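Local atomic coordinates of enoyl-CoA hydratase/isomerase (Mycobacterium avium, PDB entry 3P5M), a protein that probably catalyses the hydration or double-bond isomerisation of enoyl-coenzyme A thioesters. Residues B[101-106]-B[123-128]; B[135-140]-B[226-231]; B[142-147]-B[171-176]. All blocks are in the same frame, centred on the assembly; numbering follows the deposited sequence.

Contact 1. Residues B[101-106]-B[123-128]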
# COMPACT_ATOMS: atom_id res chain seq x y z
N GLY B 101 -8.21 14.86 -16.69
CA GLY B 101 -7.97 14.20 -17.97
C GLY B 101 -6.50 14.02 -18.34
O GLY B 101 -5.61 13.96 -17.47
N ALA B 102 -6.26 13.98 -19.66
CA ALA B 102 -4.93 13.65 -20.20
C ALA B 102 -3.91 14.76 -19.99
O ALA B 102 -4.19 15.93 -20.29
CB ALA B 102 -5.05 13.27 -21.70
N ALA B 103 -2.74 14.38 -19.48
CA ALA B 103 -1.50 15.22 -19.50
C ALA B 103 -0.46 14.36 -20.20
O ALA B 103 0.12 13.50 -19.58
CB ALA B 103 -1.03 15.56 -18.09
N VAL B 104 -0.27 14.57 -21.50
CA VAL B 104 0.42 13.66 -22.40
C VAL B 104 1.54 14.41 -23.11
O VAL B 104 1.38 15.56 -23.53
CB VAL B 104 -0.57 13.12 -23.50
CG1 VAL B 104 0.12 12.20 -24.50
CG2 VAL B 104 -1.77 12.42 -22.86
N GLY B 105 2.68 13.73 -23.26
CA GLY B 105 3.82 14.33 -23.94
C GLY B 105 4.26 15.57 -23.19
O GLY B 105 4.45 15.51 -21.98
N PHE B 106 4.42 16.68 -23.91
CA PHE B 106 4.70 17.97 -23.24
C PHE B 106 3.65 18.38 -22.18
O PHE B 106 3.96 19.16 -21.27
CB PHE B 106 4.85 19.13 -24.23
CG PHE B 106 5.10 20.45 -23.55
CD1 PHE B 106 6.35 20.73 -23.00
CD2 PHE B 106 4.07 21.36 -23.36
CE1 PHE B 106 6.57 21.91 -22.32
CE2 PHE B 106 4.30 22.55 -22.69
CZ PHE B 106 5.55 22.83 -22.18
N SER B 123 -7.62 11.54 -13.98
CA SER B 123 -6.50 12.16 -14.74
C SER B 123 -5.35 11.16 -14.90
O SER B 123 -5.35 10.13 -14.23
CB SER B 123 -6.06 13.51 -14.17
OG SER B 123 -5.41 13.41 -12.92
N TYR B 124 -4.48 11.39 -15.89
CA TYR B 124 -3.29 10.54 -16.08
C TYR B 124 -2.14 11.27 -16.77
O TYR B 124 -2.33 12.31 -17.42
CB TYR B 124 -3.64 9.27 -16.87
CG TYR B 124 -4.12 9.51 -18.27
CD1 TYR B 124 -3.23 9.48 -19.35
CD2 TYR B 124 -5.47 9.74 -18.53
CE1 TYR B 124 -3.67 9.67 -20.65
CE2 TYR B 124 -5.93 9.93 -19.86
CZ TYR B 124 -5.02 9.89 -20.89
OH TYR B 124 -5.44 10.06 -22.16
N PHE B 125 -0.96 10.66 -16.65
CA PHE B 125 0.32 11.26 -17.06
C PHE B 125 0.98 10.23 -17.94
O PHE B 125 1.04 9.04 -17.61
CB PHE B 125 1.14 11.57 -15.80
CG PHE B 125 0.44 12.52 -14.86
CD1 PHE B 125 0.70 13.89 -14.90
CD2 PHE B 125 -0.50 12.05 -13.97
CE1 PHE B 125 0.03 14.77 -14.06
CE2 PHE B 125 -1.18 12.91 -13.13
CZ PHE B 125 -0.91 14.28 -13.16
N GLN B 126 1.44 10.66 -19.11
CA GLN B 126 1.89 9.70 -20.08
C GLN B 126 2.89 10.32 -21.05
O GLN B 126 2.64 11.39 -21.60
CB GLN B 126 0.69 9.17 -20.88
CG GLN B 126 1.05 8.07 -21.90
CD GLN B 126 -0.09 7.78 -22.90
OE1 GLN B 126 -0.95 8.62 -23.11
NE2 GLN B 126 -0.09 6.59 -23.50
N LEU B 127 4.00 9.63 -21.25
CA LEU B 127 4.99 10.02 -22.27
C LEU B 127 4.68 9.21 -23.53
O LEU B 127 5.31 8.17 -23.81
CB LEU B 127 6.41 9.78 -21.76
CG LEU B 127 6.82 10.49 -20.46
CD1 LEU B 127 8.28 10.16 -20.06
CD2 LEU B 127 6.63 12.00 -20.57
N ALA B 128 3.67 9.65 -24.27
CA ALA B 128 3.26 8.90 -25.45
C ALA B 128 4.18 9.13 -26.66
O ALA B 128 3.92 8.59 -27.72
CB ALA B 128 1.80 9.18 -25.83
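Ala102 lies over the phenol ring of Tyr124 where two short parallel strands, 102-104 and 124-126, pair in the small second sheet of the crotonase fold. Its CA stands over one face of the ring, 4.0 Å from the centroid, in a CH-pi contact displaced toward the rim, while its CB reaches the phenol end at 3.5 Å from Tyr124 CZ. A first torsion of 63° sets CG of Tyr124 between the backbone N and the carbonyl carbon; the end of the side chain comes nearer to strand 102-104 than its root. Val104 and Gln126 share this side of the sheet, their side chains side by side and pointing the same way; CG2 of Val104 also approaches Tyr124 CE1 obliquely. The carboxamide of Gln126 has its polar partner elsewhere, NE2 bonding to the carbonyl of Ala160. On the other side of the sheet Ala103 CB meets CD1 of Phe125, and the Phe125 side chain touches Ala168 of helix 165-171. Four backbone hydrogen bonds tie the strands, with Ala103 and Gly105 donating from one and Tyr124 and Gln126 from the other. Gly105 then serves as N-cap of helix 106-113. Beyond the regular pairing, CG1 of Val104, anti to its backbone N (chi1 178°), closes on Ala128 CB at 3.7 Å.

Contact 2. Residues B[135-140]-B[226-231]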
# COMPACT_ATOMS: atom_id res chain seq x y z
N MET B 135 10.87 11.28 -28.77
CA MET B 135 11.42 11.14 -27.42
C MET B 135 10.80 12.21 -26.53
O MET B 135 10.12 13.13 -27.04
CB MET B 135 12.94 11.32 -27.47
CG MET B 135 13.34 12.79 -27.60
SD MET B 135 15.11 13.05 -27.65
CE MET B 135 15.55 12.62 -25.99
N PRO B 136 11.00 12.11 -25.18
CA PRO B 136 10.39 13.08 -24.26
C PRO B 136 10.95 14.47 -24.54
O PRO B 136 12.06 14.58 -25.07
CB PRO B 136 10.81 12.57 -22.89
CG PRO B 136 10.90 11.06 -23.08
CD PRO B 136 11.51 10.92 -24.46
N ASP B 137 10.17 15.51 -24.24
CA ASP B 137 10.61 16.92 -24.41
C ASP B 137 10.21 17.80 -23.21
O ASP B 137 9.67 17.31 -22.20
CB ASP B 137 10.03 17.51 -25.69
CG ASP B 137 8.52 17.57 -25.67
OD1 ASP B 137 7.89 17.41 -24.58
OD2 ASP B 137 7.94 17.78 -26.74
N GLY B 138 10.47 19.11 -23.33
CA GLY B 138 10.17 20.05 -22.26
C GLY B 138 11.20 20.00 -21.16
O GLY B 138 11.22 20.87 -20.30
N GLY B 139 12.08 19.00 -21.19
CA GLY B 139 12.97 18.70 -20.09
C GLY B 139 12.33 17.67 -19.14
O GLY B 139 12.79 17.50 -18.02
N ALA B 140 11.28 16.97 -19.59
CA ALA B 140 10.76 15.79 -18.87
C ALA B 140 11.87 14.82 -18.37
O ALA B 140 11.77 14.25 -17.27
CB ALA B 140 9.73 15.02 -19.74
N GLU B 226 18.08 18.46 -29.53
CA GLU B 226 18.89 17.83 -30.61
C GLU B 226 18.33 16.48 -31.05
O GLU B 226 18.30 16.17 -32.25
CB GLU B 226 20.36 17.65 -30.19
CG GLU B 226 21.20 17.14 -31.31
CD GLU B 226 22.64 16.95 -30.95
OE1 GLU B 226 23.11 17.57 -29.97
OE2 GLU B 226 23.32 16.18 -31.65
N GLY B 227 17.94 15.65 -30.07
CA GLY B 227 17.36 14.36 -30.33
C GLY B 227 16.06 14.43 -31.13
O GLY B 227 15.89 13.69 -32.10
N GLN B 228 15.16 15.34 -30.75
CA GLN B 228 13.91 15.47 -31.50
C GLN B 228 14.15 15.89 -32.95
O GLN B 228 13.53 15.37 -33.85
CB GLN B 228 12.92 16.44 -30.82
CG GLN B 228 11.47 16.07 -31.08
CD GLN B 228 11.05 14.86 -30.19
OE1 GLN B 228 11.53 13.74 -30.40
NE2 GLN B 228 10.24 15.13 -29.17
N LEU B 229 15.09 16.82 -33.15
CA LEU B 229 15.54 17.20 -34.50
C LEU B 229 16.02 16.02 -35.33
O LEU B 229 15.71 15.93 -36.51
CB LEU B 229 16.66 18.25 -34.42
CG LEU B 229 16.15 19.69 -34.22
CD1 LEU B 229 17.36 20.64 -33.95
CD2 LEU B 229 15.30 20.16 -35.43
N ALA B 230 16.80 15.14 -34.72
CA ALA B 230 17.27 13.96 -35.44
C ALA B 230 16.13 12.96 -35.65
O ALA B 230 16.04 12.31 -36.70
CB ALA B 230 18.40 13.32 -34.70
N LEU B 231 15.24 12.84 -34.66
CA LEU B 231 14.18 11.81 -34.71
C LEU B 231 13.11 12.07 -35.75
O LEU B 231 12.64 11.13 -36.38
CB LEU B 231 13.56 11.55 -33.32
CG LEU B 231 14.46 10.82 -32.33
CD1 LEU B 231 13.68 10.64 -31.00
CD2 LEU B 231 14.93 9.49 -32.86
O HOH W 1 10.47 18.60 -28.91
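Gln228 grips the backbone of Met135 with both ends of its carboxamide. The N-H of Met135 points almost straight at Gln228 OE1, 3.0 Å from N to O, lying in the carboxamide plane on a lone pair of the oxygen. In return Gln228 NE2 donates to the carbonyl O of the same residue at 2.9 Å, tilted 29° from that carbonyl's plane. Two bonds to one residue fix the rotation of the amide and satisfy both backbone polar groups of a buried position. A chi2 of 77° bends the glutamine chain at CD, and the carboxamide beyond meets the loop. The Met135 side chain slides past it in the opposite direction, CG lying 3.5 Å from Gln228 OE1 and SD 3.7 Å from the CA of Gly227, which is bare of any side chain. Leu231, one turn further along the helix, sets CD1 against Met135 CB at 3.7 Å. A water bridges NE2 to Asp137 OD2 through weak bonds. The loop of this crotonase-family chain then makes a type I' beta turn from Asp137 to Ala140, Gly139 being N-cap of helix 140-143; Gly139 N bonds to Glu224 and Gly138 O to Gln221, both of helix 217-231, while Thr205 of a neighbouring subunit packs on Met135. The segment 135-140 thus runs beside helix 217-231, with Asp137 touching helix 106-113.

Contact 3. Residues B[142-147]-B[171-176]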
# COMPACT_ATOMS: atom_id res chain seq x y z
N ALA B 142 14.82 15.32 -17.29
CA ALA B 142 15.45 15.81 -16.05
C ALA B 142 14.45 15.95 -14.94
O ALA B 142 14.81 15.73 -13.78
CB ALA B 142 16.14 17.16 -16.29
N LEU B 143 13.19 16.31 -15.25
CA LEU B 143 12.18 16.49 -14.19
C LEU B 143 11.77 15.17 -13.54
O LEU B 143 11.85 15.03 -12.33
CB LEU B 143 10.89 17.17 -14.72
CG LEU B 143 10.99 18.60 -15.28
CD1 LEU B 143 9.70 18.98 -15.99
CD2 LEU B 143 11.24 19.55 -14.13
N LEU B 144 11.36 14.22 -14.35
CA LEU B 144 10.87 12.93 -13.85
C LEU B 144 11.79 12.14 -12.87
O LEU B 144 11.32 11.66 -11.82
CB LEU B 144 10.34 12.09 -15.02
CG LEU B 144 8.93 12.43 -15.54
CD1 LEU B 144 8.63 11.88 -16.95
CD2 LEU B 144 7.92 11.81 -14.59
N PRO B 145 13.09 12.00 -13.16
CA PRO B 145 13.88 11.19 -12.20
C PRO B 145 13.94 11.75 -10.76
O PRO B 145 14.05 10.97 -9.80
CB PRO B 145 15.29 11.19 -12.82
CG PRO B 145 15.07 11.35 -14.29
CD PRO B 145 13.89 12.35 -14.37
N LEU B 146 13.88 13.08 -10.62
CA LEU B 146 13.89 13.70 -9.28
C LEU B 146 12.49 13.66 -8.67
O LEU B 146 12.26 14.19 -7.60
CB LEU B 146 14.45 15.15 -9.36
CG LEU B 146 15.99 15.28 -9.40
CD1 LEU B 146 16.59 14.78 -8.10
CD2 LEU B 146 16.62 14.49 -10.59
N LEU B 147 11.54 13.06 -9.38
CA LEU B 147 10.18 12.89 -8.84
C LEU B 147 9.93 11.44 -8.45
O LEU B 147 9.47 11.16 -7.32
CB LEU B 147 9.13 13.38 -9.86
CG LEU B 147 9.18 14.88 -10.15
CD1 LEU B 147 8.18 15.28 -11.22
CD2 LEU B 147 8.92 15.68 -8.88
N TRP B 171 3.84 7.27 -6.26
CA TRP B 171 5.20 7.37 -6.75
C TRP B 171 5.86 8.66 -6.33
O TRP B 171 7.07 8.75 -6.45
CB TRP B 171 5.18 7.34 -8.28
CG TRP B 171 4.93 5.97 -8.88
CD1 TRP B 171 4.56 4.81 -8.21
CD2 TRP B 171 5.00 5.64 -10.26
NE1 TRP B 171 4.45 3.78 -9.11
CE2 TRP B 171 4.71 4.25 -10.37
CE3 TRP B 171 5.32 6.37 -11.42
CZ2 TRP B 171 4.69 3.59 -11.62
CZ3 TRP B 171 5.30 5.70 -12.64
CH2 TRP B 171 5.00 4.31 -12.72
N GLY B 172 5.09 9.67 -5.94
CA GLY B 172 5.67 11.01 -5.61
C GLY B 172 5.89 11.89 -6.83
O GLY B 172 6.67 12.88 -6.78
N MET B 173 5.17 11.56 -7.94
CA MET B 173 5.24 12.37 -9.15
C MET B 173 4.56 13.71 -8.96
O MET B 173 5.00 14.71 -9.50
CB MET B 173 4.53 11.66 -10.33
CG MET B 173 4.82 12.26 -11.72
SD MET B 173 3.71 11.67 -13.07
CE MET B 173 4.34 9.99 -13.15
N ILE B 174 3.47 13.70 -8.22
CA ILE B 174 2.61 14.86 -8.06
C ILE B 174 2.36 15.11 -6.58
O ILE B 174 2.35 14.16 -5.79
CB ILE B 174 1.25 14.67 -8.85
CG1 ILE B 174 0.57 13.35 -8.49
CG2 ILE B 174 1.55 14.74 -10.38
CD1 ILE B 174 -0.90 13.23 -8.99
N SER B 175 2.14 16.36 -6.20
CA SER B 175 1.98 16.70 -4.79
C SER B 175 0.60 16.34 -4.21
O SER B 175 0.52 15.98 -3.05
CB SER B 175 2.25 18.18 -4.59
OG SER B 175 1.28 18.93 -5.30
N HIS B 176 -0.45 16.39 -5.03
CA HIS B 176 -1.86 16.23 -4.55
C HIS B 176 -2.70 15.30 -5.37
O HIS B 176 -2.69 15.34 -6.63
CB HIS B 176 -2.58 17.57 -4.49
CG HIS B 176 -2.09 18.46 -3.39
ND1 HIS B 176 -0.90 19.15 -3.47
CD2 HIS B 176 -2.61 18.74 -2.17
CE1 HIS B 176 -0.72 19.85 -2.36
NE2 HIS B 176 -1.73 19.61 -1.55
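Leu147 lays its side chain over the backbone of Met173, with CD1 3.7 Å from Met173 O and CB 4.1 Å from Met173 CA. Its CD2 comes 4.1 Å from the same Met173 oxygen. Leu144, one turn earlier, reaches the methionine side chain itself, CD2 touching Met173 CG at 4.2 Å. The join is therefore made by packing, and two carbonyl oxygens, Leu147 O and Gly172 O, lie 3.3 Å apart, two acceptors with no bond between them. Leu144, Leu147 and Met173 all meet Leu112 of helix 106-113, while Met156 of helix 150-159 adds to the cover on Leu144 and Met173. A neighbouring subunit closes on this region too: its Arg150 packs on Leu147, and its Arg155 bonds to Ser175 O. Gly172, with positive phi (84°), ends helix 165-171 in a Schellman motif, and the chain then turns toward strand 176-177 at the edge of the larger sheet. The helical segment and the loop after helix 165-171 pack together beside helices 106-113 and 150-159, consistent with the helical part of the crotonase fold, close to a subunit interface of the hexamer.

The three contacts lie within one crotonase-family chain, their centres 14 to 19 Å apart. Contact 1 closes before the others open, and contact 3 lies within the chain span between the two segments of contact 2. Contact 1 belongs to the small sheet. From strand 124-126 the chain runs through 135-140, the loop of contact 2, into the helices of contact 3. Leu127 joins all three, its CD1 touching both Pro136 and Leu144, while Phe125 packs on Met173 and Ile174 and Phe106 on Asp137. Helix 106-113, which begins in contact 1, borders contacts 2 and 3. Contacts with other subunits recur at each site. Contact 1 thus packs against both other contacts, which touch each other at Ala140 and Pro145.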